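Local coordinates for divalent-cation tolerance protein CutA (PDB 1UKU), which is involved in resistance toward heavy metals and binds a copper ion between two trimers, which probably leads to further oligomerization, at residues A[19-24]-A[70-75]; A[12-17]-A[30-35]. All blocks are in the same frame, centred on the assembly; numbering follows the deposited sequence.

Interaction 1: A[19-24]-A[70-75]; sequences KTLLKE and KELHPY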
loop_
_atom_site.group_PDB
_atom_site.type_symbol
_atom_site.label_atom_id
_atom_site.label_comp_id
_atom_site.label_asym_id
_atom_site.label_seq_id
_atom_site.Cartn_x
_atom_site.Cartn_y
_atom_site.Cartn_z
ATOM N N LYS A 19 -16.215 -10.420 2.508
ATOM C CA LYS A 19 -17.655 -10.371 2.253
ATOM C C LYS A 19 -18.430 -10.348 3.600
ATOM O O LYS A 19 -19.422 -9.632 3.710
ATOM C CB LYS A 19 -18.122 -11.523 1.350
ATOM C CG LYS A 19 -17.625 -11.429 -0.074
ATOM C CD LYS A 19 -18.137 -12.543 -0.979
ATOM C CE LYS A 19 -17.581 -12.399 -2.385
ATOM N NZ LYS A 19 -18.075 -13.478 -3.290
ATOM N N THR A 20 -17.981 -11.081 4.620
ATOM C CA THR A 20 -18.604 -11.010 5.960
ATOM C C THR A 20 -18.488 -9.592 6.532
ATOM O O THR A 20 -19.424 -9.078 7.126
ATOM C CB THR A 20 -17.945 -12.008 6.898
ATOM O OG1 THR A 20 -18.121 -13.333 6.362
ATOM C CG2 THR A 20 -18.594 -11.992 8.235
ATOM N N LEU A 21 -17.340 -8.951 6.353
ATOM C CA LEU A 21 -17.116 -7.620 6.898
ATOM C C LEU A 21 -18.011 -6.633 6.165
ATOM O O LEU A 21 -18.532 -5.699 6.798
ATOM C CB LEU A 21 -15.653 -7.209 6.808
ATOM C CG LEU A 21 -14.660 -8.007 7.652
ATOM C CD1 LEU A 21 -13.213 -7.553 7.328
ATOM C CD2 LEU A 21 -14.900 -7.940 9.167
ATOM N N LEU A 22 -18.204 -6.804 4.853
ATOM C CA LEU A 22 -19.126 -5.956 4.095
ATOM C C LEU A 22 -20.560 -6.172 4.590
ATOM O O LEU A 22 -21.288 -5.212 4.822
ATOM C CB LEU A 22 -19.025 -6.216 2.587
ATOM C CG LEU A 22 -17.769 -5.608 1.940
ATOM C CD1 LEU A 22 -17.488 -6.264 0.600
ATOM C CD2 LEU A 22 -17.907 -4.113 1.757
ATOM N N LYS A 23 -20.951 -7.422 4.761
ATOM C CA LYS A 23 -22.314 -7.725 5.237
ATOM C C LYS A 23 -22.582 -7.096 6.599
ATOM O O LYS A 23 -23.708 -6.652 6.870
ATOM C CB LYS A 23 -22.547 -9.224 5.289
ATOM C CG LYS A 23 -22.699 -9.819 3.869
ATOM C CD LYS A 23 -23.144 -11.266 3.847
ATOM C CE LYS A 23 -22.428 -12.149 4.845
ATOM N NZ LYS A 23 -22.599 -13.592 4.502
ATOM N N GLU A 24 -21.559 -7.054 7.462
ATOM C CA GLU A 24 -21.641 -6.478 8.791
ATOM C C GLU A 24 -21.447 -4.988 8.786
ATOM O O GLU A 24 -21.476 -4.361 9.840
ATOM C CB GLU A 24 -20.661 -7.185 9.726
ATOM C CG GLU A 24 -21.113 -8.602 9.981
ATOM C CD GLU A 24 -20.199 -9.398 10.866
ATOM O OE1 GLU A 24 -20.337 -10.638 10.871
ATOM O OE2 GLU A 24 -19.363 -8.787 11.555
ATOM N N LYS A 70 -9.978 -10.364 14.011
ATOM C CA LYS A 70 -9.344 -11.372 14.868
ATOM C C LYS A 70 -10.210 -12.622 14.915
ATOM O O LYS A 70 -9.711 -13.729 14.865
ATOM C CB LYS A 70 -9.114 -10.827 16.284
ATOM C CG LYS A 70 -7.997 -9.823 16.387
ATOM C CD LYS A 70 -8.064 -9.024 17.670
ATOM C CE LYS A 70 -7.688 -9.833 18.866
ATOM N NZ LYS A 70 -7.798 -8.957 20.074
ATOM N N GLU A 71 -11.515 -12.411 15.027
ATOM C CA GLU A 71 -12.476 -13.496 15.153
ATOM C C GLU A 71 -12.688 -14.271 13.859
ATOM O O GLU A 71 -13.120 -15.432 13.883
ATOM C CB GLU A 71 -13.814 -12.956 15.632
ATOM C CG GLU A 71 -13.789 -12.523 17.078
ATOM C CD GLU A 71 -14.994 -11.702 17.446
ATOM O OE1 GLU A 71 -15.887 -11.499 16.613
ATOM O OE2 GLU A 71 -15.047 -11.256 18.617
ATOM N N LEU A 72 -12.405 -13.656 12.717
ATOM C CA LEU A 72 -12.637 -14.310 11.424
ATOM C C LEU A 72 -11.366 -14.850 10.749
ATOM O O LEU A 72 -11.450 -15.631 9.792
ATOM C CB LEU A 72 -13.322 -13.344 10.459
ATOM C CG LEU A 72 -14.743 -12.981 10.863
ATOM C CD1 LEU A 72 -15.250 -11.830 9.994
ATOM C CD2 LEU A 72 -15.674 -14.162 10.723
ATOM N N HIS A 73 -10.215 -14.472 11.261
ATOM C CA HIS A 73 -8.978 -14.656 10.492
ATOM C C HIS A 73 -8.492 -16.094 10.555
ATOM O O HIS A 73 -8.499 -16.700 11.629
ATOM C CB HIS A 73 -7.869 -13.745 11.008
ATOM C CG HIS A 73 -6.897 -13.351 9.941
ATOM N ND1 HIS A 73 -6.043 -14.247 9.341
ATOM C CD2 HIS A 73 -6.693 -12.159 9.341
ATOM C CE1 HIS A 73 -5.363 -13.619 8.390
ATOM N NE2 HIS A 73 -5.748 -12.348 8.372
ATOM N N PRO A 74 -8.048 -16.646 9.422
ATOM C CA PRO A 74 -7.424 -17.983 9.445
ATOM C C PRO A 74 -6.079 -18.087 10.157
ATOM O O PRO A 74 -5.675 -19.203 10.521
ATOM C CB PRO A 74 -7.277 -18.346 7.967
ATOM C CG PRO A 74 -7.450 -17.091 7.207
ATOM C CD PRO A 74 -8.238 -16.138 8.048
ATOM N N TYR A 75 -5.379 -16.977 10.349
ATOM C CA TYR A 75 -4.135 -16.989 11.080
ATOM C C TYR A 75 -4.340 -16.805 12.585
ATOM O O TYR A 75 -5.113 -15.957 12.987
ATOM C CB TYR A 75 -3.189 -15.895 10.566
ATOM C CG TYR A 75 -2.676 -16.109 9.151
ATOM C CD1 TYR A 75 -2.678 -17.363 8.542
ATOM C CD2 TYR A 75 -2.199 -15.047 8.426
ATOM C CE1 TYR A 75 -2.159 -17.545 7.281
ATOM C CE2 TYR A 75 -1.701 -15.202 7.155
ATOM C CZ TYR A 75 -1.678 -16.436 6.570
ATOM O OH TYR A 75 -1.185 -16.533 5.274
#

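Interaction 2: A[12-17]-A[30-35]; sequences ESAEKV and ANLREH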
loop_
_atom_site.group_PDB
_atom_site.type_symbol
_atom_site.label_atom_id
_atom_site.label_comp_id
_atom_site.label_asym_id
_atom_site.label_seq_id
_atom_site.Cartn_x
_atom_site.Cartn_y
_atom_site.Cartn_z
ATOM N N GLU A 12 -9.989 -17.864 -1.042
ATOM C CA GLU A 12 -11.261 -18.275 -0.448
ATOM C C GLU A 12 -11.434 -17.652 0.924
ATOM O O GLU A 12 -12.475 -17.094 1.201
ATOM C CB GLU A 12 -11.396 -19.786 -0.377
ATOM C CG GLU A 12 -12.754 -20.277 0.105
ATOM C CD GLU A 12 -13.901 -19.982 -0.847
ATOM O OE1 GLU A 12 -13.706 -19.900 -2.092
ATOM O OE2 GLU A 12 -15.022 -19.801 -0.317
ATOM N N SER A 13 -10.414 -17.724 1.773
ATOM C CA SER A 13 -10.485 -17.089 3.075
ATOM C C SER A 13 -10.570 -15.572 2.938
ATOM O O SER A 13 -11.356 -14.945 3.622
ATOM C CB SER A 13 -9.317 -17.461 3.983
ATOM O OG SER A 13 -8.064 -17.204 3.401
ATOM N N ALA A 14 -9.773 -14.967 2.073
ATOM C CA ALA A 14 -9.784 -13.535 1.932
ATOM C C ALA A 14 -11.194 -13.071 1.533
ATOM O O ALA A 14 -11.717 -12.114 2.095
ATOM C CB ALA A 14 -8.774 -13.129 0.897
ATOM N N GLU A 15 -11.780 -13.717 0.532
ATOM C CA GLU A 15 -13.092 -13.291 0.042
ATOM C C GLU A 15 -14.178 -13.554 1.079
ATOM O O GLU A 15 -15.054 -12.713 1.265
ATOM C CB GLU A 15 -13.437 -14.018 -1.270
ATOM C CG GLU A 15 -12.671 -13.480 -2.464
ATOM C CD GLU A 15 -13.200 -13.977 -3.785
ATOM O OE1 GLU A 15 -12.405 -13.981 -4.753
ATOM O OE2 GLU A 15 -14.402 -14.276 -3.862
ATOM N N LYS A 16 -14.123 -14.693 1.780
ATOM C CA LYS A 16 -15.128 -15.008 2.790
ATOM C C LYS A 16 -15.122 -13.949 3.882
ATOM O O LYS A 16 -16.156 -13.415 4.269
ATOM C CB LYS A 16 -14.849 -16.363 3.423
ATOM C CG LYS A 16 -15.878 -16.771 4.476
ATOM C CD LYS A 16 -15.606 -18.203 4.915
ATOM C CE LYS A 16 -16.162 -18.509 6.284
ATOM N NZ LYS A 16 -15.750 -19.875 6.714
ATOM N N VAL A 17 -13.924 -13.622 4.364
ATOM C CA VAL A 17 -13.780 -12.669 5.457
ATOM C C VAL A 17 -14.217 -11.290 4.997
ATOM O O VAL A 17 -14.994 -10.641 5.657
ATOM C CB VAL A 17 -12.361 -12.691 6.042
ATOM C CG1 VAL A 17 -12.169 -11.567 7.073
ATOM C CG2 VAL A 17 -12.094 -14.059 6.693
ATOM N N ALA A 30 -12.973 -3.319 -0.125
ATOM C CA ALA A 30 -11.733 -4.068 -0.026
ATOM C C ALA A 30 -11.079 -4.168 -1.410
ATOM O O ALA A 30 -11.772 -4.260 -2.412
ATOM C CB ALA A 30 -11.986 -5.400 0.534
ATOM N N ASN A 31 -9.751 -4.087 -1.447
ATOM C CA ASN A 31 -8.969 -4.343 -2.645
ATOM C C ASN A 31 -8.036 -5.531 -2.311
ATOM O O ASN A 31 -7.252 -5.452 -1.370
ATOM C CB ASN A 31 -8.110 -3.138 -3.015
ATOM C CG ASN A 31 -8.879 -1.912 -3.469
ATOM O OD1 ASN A 31 -8.236 -0.873 -3.641
ATOM N ND2 ASN A 31 -10.188 -2.004 -3.726
ATOM N N LEU A 32 -8.145 -6.611 -3.069
ATOM C CA LEU A 32 -7.403 -7.852 -2.813
ATOM C C LEU A 32 -6.440 -8.107 -3.938
ATOM O O LEU A 32 -6.810 -8.035 -5.095
ATOM C CB LEU A 32 -8.338 -9.046 -2.706
ATOM C CG LEU A 32 -9.119 -9.193 -1.382
ATOM C CD1 LEU A 32 -9.833 -7.942 -0.895
ATOM C CD2 LEU A 32 -10.073 -10.378 -1.487
ATOM N N ARG A 33 -5.212 -8.464 -3.611
ATOM C CA ARG A 33 -4.221 -8.837 -4.628
ATOM C C ARG A 33 -3.176 -9.769 -4.020
ATOM O O ARG A 33 -2.840 -9.672 -2.856
ATOM C CB ARG A 33 -3.559 -7.629 -5.304
ATOM C CG ARG A 33 -2.386 -7.016 -4.573
ATOM C CD ARG A 33 -2.755 -6.316 -3.358
ATOM N NE ARG A 33 -1.594 -5.792 -2.597
ATOM C CZ ARG A 33 -0.812 -6.485 -1.777
ATOM N NH1 ARG A 33 -0.959 -7.774 -1.617
ATOM N NH2 ARG A 33 0.135 -5.862 -1.082
ATOM N N GLU A 34 -2.699 -10.696 -4.831
ATOM C CA GLU A 34 -1.658 -11.630 -4.421
ATOM C C GLU A 34 -0.328 -10.956 -4.081
ATOM O O GLU A 34 0.047 -9.936 -4.659
ATOM C CB GLU A 34 -1.467 -12.680 -5.533
ATOM C CG GLU A 34 -2.649 -13.626 -5.671
ATOM C CD GLU A 34 -2.574 -14.503 -6.919
ATOM O OE1 GLU A 34 -3.625 -15.084 -7.308
ATOM O OE2 GLU A 34 -1.477 -14.627 -7.522
ATOM N N HIS A 35 0.398 -11.595 -3.166
ATOM C CA HIS A 35 1.807 -11.266 -2.968
ATOM C C HIS A 35 2.524 -12.491 -2.447
ATOM O O HIS A 35 1.891 -13.489 -2.094
ATOM C CB HIS A 35 2.004 -10.066 -2.031
ATOM C CG HIS A 35 1.550 -10.311 -0.627
ATOM N ND1 HIS A 35 0.535 -9.597 -0.030
ATOM C CD2 HIS A 35 2.007 -11.176 0.312
ATOM C CE1 HIS A 35 0.344 -10.066 1.195
ATOM N NE2 HIS A 35 1.244 -11.003 1.440
#

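Interaction 1: A[19-24]-A[70-75]
Leu72 reaches from the last turn of helix 62-72 onto Thr20 and Leu21 of helix 11-23, joining the two helices that cover one face of the sheet in this ferredoxin-like βαββαβ fold. The CA atoms of Thr20 and Leu72 are 8.7 Å apart, and side-chain carbons supply all the contacts. Along Leu72, CB packs near Val17, one turn earlier on helix 11-23. CG lies anti to the carbonyl carbon (chi1 -67°), and from it CD1 continues the chain, anti to CA, as the branch farthest from the backbone. That methyl touches both partners, which lie roughly at right angles as seen from it, meeting Thr20 CG2 at 3.8 Å and Leu21 CD2 at 4.0 Å. The other methyl, Leu72 CD2, stays 4.4 Å from Thr20 CG2. Thr20 offers carbon rather than oxygen because CG2 is anti to its backbone N, while OG1 turns back to hydrogen-bond Lys16 O. Leu21 runs past Leu72 in the opposite direction. Beyond the helix, His73 ND1 accepts a hydrogen bond from Tyr75 N at 3.0 Å in the ring plane. Arg68, which also packs on Thr20 and Leu21, forms two salt bridges, from NH2 to Glu24 OE1 and from NH1 to Glu71 OE1.

Interaction 2: A[12-17]-A[30-35]
No flat group mediates the touch between Ala14 and Leu32; the flat groups of Asn31, Arg33 and His35 lie on the strand face away from the helix. There the guanidinium of Arg33 and the ring of His35 meet edge to edge: Arg33 NH1 donates to His35 ND1 at 2.8 Å with an N-H...acceptor angle of 165°, and each partner lies within a few degrees of the other's plane. His35 NE2 is hydrogen-bonded to Glu50 OE1, so both ring nitrogens are engaged and the ring's rotation is fixed. The amide of Asn31 is held less squarely, since ND2 reaches Ala30 O at 3.1 Å from above the carbonyl plane, while OD1 is hydrogen-bonded to Tyr5 OH of the second subunit.

Toward the helix the contact is apolar. Leu32 directs CD2, its extended branch anti to CA, at Ala14 CB 3.9 Å away; the CA atoms of Ala14 and Leu32 are 7.8 Å apart, a close approach consistent with the small alanine side chain. The same methyl lies 4.2 Å from Glu15 CG, so Glu15 contributes its aliphatic stem, while its carboxylate has a long, weak ion pair with Lys19.

Helix 11-23 links strand 2-8 to strand 29-41 in a β-α-β crossover and lies on the sheet, where Ala14 also touches Val51 of strand 44-57 and Phe8 of strand 2-8. Strand 29-41 is outermost within the chain, yet Ala30, Asn31 and Leu32 pair antiparallel with a strand of the second subunit, continuing the sheet across the trimer interface.

Helix 11-23 is common to both contacts, whose centres lie 11 Å apart. Along the chain the segments alternate, 12-17, 19-24, 30-35 and 70-75: the first half of the helix meets strand 29-41 in interaction 2, and its second half meets the end of helix 62-72 in interaction 1. Direct packing joins them where Leu72 O lies 3.5 Å from Val17 CG2 and Pro74 CG lies 3.7 Å from Ser13 CB. One helix therefore bears on the sheet and on its companion helix. Both contacts also border the second subunit, through a hydrogen bond between Leu22 O and Trp40 NE1 of that chain and through the continuous β ladder, so this layer is tied into the trimer.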